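Local atomic coordinates of porin (Rhodobacter blasticus, PDB entry 3PRN), a protein that forms trimeric channels in the bacterial outer membrane through which small hydrophilic solutes diffuse passively, up to about 0.6 kDa. Residues Ser218-Gln223 with Ser242-Ala247. The protein carries 1 engineered substitution. Numbering follows the deposited sequence.
Sequences STAGDQ and SDIDRA
Gln223 pairs with Ile244 across the strands, antiparallel and non-hydrogen-bonded, both side chains on the same face of the sheet, and the tight part of the contact builds on them. With CG anti to its backbone N (chi1 169°) and an extended chain beyond, Gln223 passes Ile244 CG2, its CG 3.9 Å from that methyl. At the end of the chain NE2 donates a nearly straight bond to Ser242 OG, 3.2 Å away and in the plane of the amide. Both ends of that amide have further partners: Asn215 ND2 and Gln111 N donate to OE1, and Asp109 O takes a bond from NE2. Ser242 OG in turn bonds with Thr225 and with Val224 O, so these buried polar groups have several partners. On the other branch of Ile244, CD1 rests 4.0 Å from Ala220 CB and also lies over one face of the Arg246 guanidinium, toward its rim.

Beyond the pair the backbones are joined by Asp245 N, which donates to Asp222 O at 3.0 Å, and by a weak bond from Arg246 N to Ala220 O. The exposed Asp245 side is looser. The Asp245 and Asp222 side chains lie side by side and point the same way, the Asp245 carboxylate beside Asp222 CB, with Asp222 OD2 4.3 Å from Asp245 OD2, a proximity that may raise their proton affinity; the bond from Asp222 N to Asp245 OD2, at 3.3 Å, is weak. Thr219 O lies against the aliphatic part of Arg246, 3.4 Å from its CB.

Here a type I turn, Ser218 to Gly221, leads into strand 223-232, beside the end of strand 235-244: neighbouring antiparallel strands of the 16-stranded porin β-barrel.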
ATOM      1  N   SER A 218       3.924 -24.967  26.149  1.00 30.73           N
ATOM      2  CA  SER A 218       2.664 -25.335  25.535  1.00 30.14           C
ATOM      3  C   SER A 218       1.981 -26.519  26.234  1.00 31.07           C
ATOM      4  O   SER A 218       2.675 -27.466  26.673  1.00 30.83           O
ATOM      5  CB  SER A 218       2.965 -25.743  24.084  1.00 29.05           C
ATOM      6  OG  SER A 218       1.893 -26.465  23.519  1.00 29.42           O
ATOM      7  N   THR A 219       0.657 -26.622  26.227  1.00 30.53           N
ATOM      8  CA  THR A 219       0.032 -27.798  26.825  1.00 32.32           C
ATOM      9  C   THR A 219       0.242 -29.047  25.996  1.00 31.58           C
ATOM     10  O   THR A 219      -0.070 -30.147  26.517  1.00 31.93           O
ATOM     11  CB  THR A 219      -1.496 -27.692  27.051  1.00 36.37           C
ATOM     12  OG1 THR A 219      -2.124 -27.577  25.756  1.00 38.07           O
ATOM     13  CG2 THR A 219      -1.813 -26.466  27.913  1.00 36.75           C
ATOM     14  N   ALA A 220       0.798 -28.947  24.795  1.00 30.82           N
ATOM     15  CA  ALA A 220       0.944 -30.147  23.978  1.00 30.08           C
ATOM     16  C   ALA A 220       2.046 -31.055  24.511  1.00 30.09           C
ATOM     17  O   ALA A 220       1.993 -32.263  24.321  1.00 29.83           O
ATOM     18  CB  ALA A 220       1.277 -29.702  22.523  1.00 30.84           C
ATOM     19  N   GLY A 221       3.041 -30.486  25.191  1.00 29.72           N
ATOM     20  CA  GLY A 221       4.184 -31.254  25.680  1.00 29.39           C
ATOM     21  C   GLY A 221       5.061 -31.626  24.488  1.00 30.12           C
ATOM     22  O   GLY A 221       4.968 -31.012  23.385  1.00 30.64           O
ATOM     23  N   ASP A 222       5.917 -32.623  24.599  1.00 28.84           N
ATOM     24  CA  ASP A 222       6.770 -33.072  23.533  1.00 28.26           C
ATOM     25  C   ASP A 222       5.966 -33.665  22.384  1.00 27.87           C
ATOM     26  O   ASP A 222       4.811 -34.092  22.536  1.00 26.77           O
ATOM     27  CB  ASP A 222       7.832 -34.048  24.026  1.00 32.45           C
ATOM     28  CG  ASP A 222       8.767 -33.384  25.041  1.00 37.70           C
ATOM     29  OD1 ASP A 222       8.613 -32.205  25.458  1.00 39.40           O
ATOM     30  OD2 ASP A 222       9.730 -34.085  25.450  1.00 41.38           O
ATOM     31  N   GLN A 223       6.604 -33.668  21.214  1.00 26.54           N
ATOM     32  CA  GLN A 223       5.863 -34.060  20.019  1.00 25.75           C
ATOM     33  C   GLN A 223       6.757 -34.737  19.025  1.00 25.88           C
ATOM     34  O   GLN A 223       7.915 -34.400  18.798  1.00 26.25           O
ATOM     35  CB  GLN A 223       5.319 -32.700  19.438  1.00 24.02           C
ATOM     36  CG  GLN A 223       4.722 -32.822  18.037  1.00 22.53           C
ATOM     37  CD  GLN A 223       4.129 -31.516  17.532  1.00 24.82           C
ATOM     38  OE1 GLN A 223       4.378 -30.427  18.042  1.00 23.54           O
ATOM     39  NE2 GLN A 223       3.304 -31.607  16.473  1.00 24.10           N
ATOM     40  N   SER A 242       1.257 -37.604  13.635  1.00 24.25           N
ATOM     41  CA  SER A 242       1.943 -36.835  14.696  1.00 25.25           C
ATOM     42  C   SER A 242       1.267 -37.183  16.033  1.00 24.63           C
ATOM     43  O   SER A 242       0.044 -37.360  16.056  1.00 25.57           O
ATOM     44  CB  SER A 242       1.884 -35.318  14.424  1.00 23.92           C
ATOM     45  OG  SER A 242       2.639 -34.509  15.312  1.00 22.65           O
ATOM     46  N   ASP A 243       2.033 -37.241  17.074  1.00 26.00           N
ATOM     47  CA  ASP A 243       1.680 -37.474  18.435  1.00 27.49           C
ATOM     48  C   ASP A 243       2.236 -36.402  19.384  1.00 27.45           C
ATOM     49  O   ASP A 243       3.415 -36.001  19.314  1.00 28.25           O
ATOM     50  CB  ASP A 243       2.218 -38.815  19.010  1.00 33.06           C
ATOM     51  CG  ASP A 243       1.423 -39.950  18.386  1.00 38.46           C
ATOM     52  OD1 ASP A 243       0.165 -40.064  18.651  1.00 40.71           O
ATOM     53  OD2 ASP A 243       1.995 -40.758  17.570  1.00 42.06           O
ATOM     54  N   ILE A 244       1.389 -35.978  20.309  1.00 27.36           N
ATOM     55  CA  ILE A 244       1.823 -35.060  21.349  1.00 27.85           C
ATOM     56  C   ILE A 244       1.661 -35.777  22.695  1.00 29.41           C
ATOM     57  O   ILE A 244       0.911 -36.769  22.766  1.00 28.53           O
ATOM     58  CB  ILE A 244       1.056 -33.730  21.313  1.00 26.54           C
ATOM     59  CG1 ILE A 244      -0.461 -33.901  21.419  1.00 25.23           C
ATOM     60  CG2 ILE A 244       1.380 -33.014  19.962  1.00 25.57           C
ATOM     61  CD1 ILE A 244      -1.247 -32.613  21.530  1.00 23.91           C
ATOM     62  N   ASP A 245       2.309 -35.299  23.724  1.00 29.89           N
ATOM     63  CA  ASP A 245       2.216 -35.810  25.068  1.00 32.70           C
ATOM     64  C   ASP A 245       0.942 -35.398  25.806  1.00 31.74           C
ATOM     65  O   ASP A 245       0.708 -36.008  26.876  1.00 33.77           O
ATOM     66  CB  ASP A 245       3.367 -35.303  25.986  1.00 36.96           C
ATOM     67  CG  ASP A 245       4.620 -36.120  25.795  1.00 43.26           C
ATOM     68  OD1 ASP A 245       4.602 -37.267  25.293  1.00 45.84           O
ATOM     69  OD2 ASP A 245       5.719 -35.586  26.123  1.00 46.22           O
ATOM     70  N   ARG A 246       0.183 -34.403  25.405  1.00 32.25           N
ATOM     71  CA  ARG A 246      -1.005 -34.035  26.179  1.00 30.97           C
ATOM     72  C   ARG A 246      -1.894 -35.262  26.437  1.00 30.95           C
ATOM     73  O   ARG A 246      -2.286 -36.052  25.587  1.00 30.44           O
ATOM     74  CB  ARG A 246      -1.790 -32.935  25.546  1.00 33.10           C
ATOM     75  CG  ARG A 246      -2.869 -32.221  26.311  1.00 34.91           C
ATOM     76  CD  ARG A 246      -3.483 -31.140  25.391  1.00 38.07           C
ATOM     77  NE  ARG A 246      -4.386 -31.714  24.443  1.00 40.59           N
ATOM     78  CZ  ARG A 246      -4.675 -31.407  23.174  1.00 42.64           C
ATOM     79  NH1 ARG A 246      -4.021 -30.412  22.563  1.00 40.95           N
ATOM     80  NH2 ARG A 246      -5.627 -32.146  22.545  1.00 41.36           N
ATOM     81  N   ALA A 247      -2.324 -35.340  27.711  1.00 30.10           N
ATOM     82  CA  ALA A 247      -3.176 -36.422  28.180  1.00 29.40           C
ATOM     83  C   ALA A 247      -4.449 -36.506  27.344  1.00 27.44           C
ATOM     84  O   ALA A 247      -5.179 -35.518  27.201  1.00 28.31           O
ATOM     85  CB  ALA A 247      -3.692 -36.055  29.627  1.00 30.74           C
TER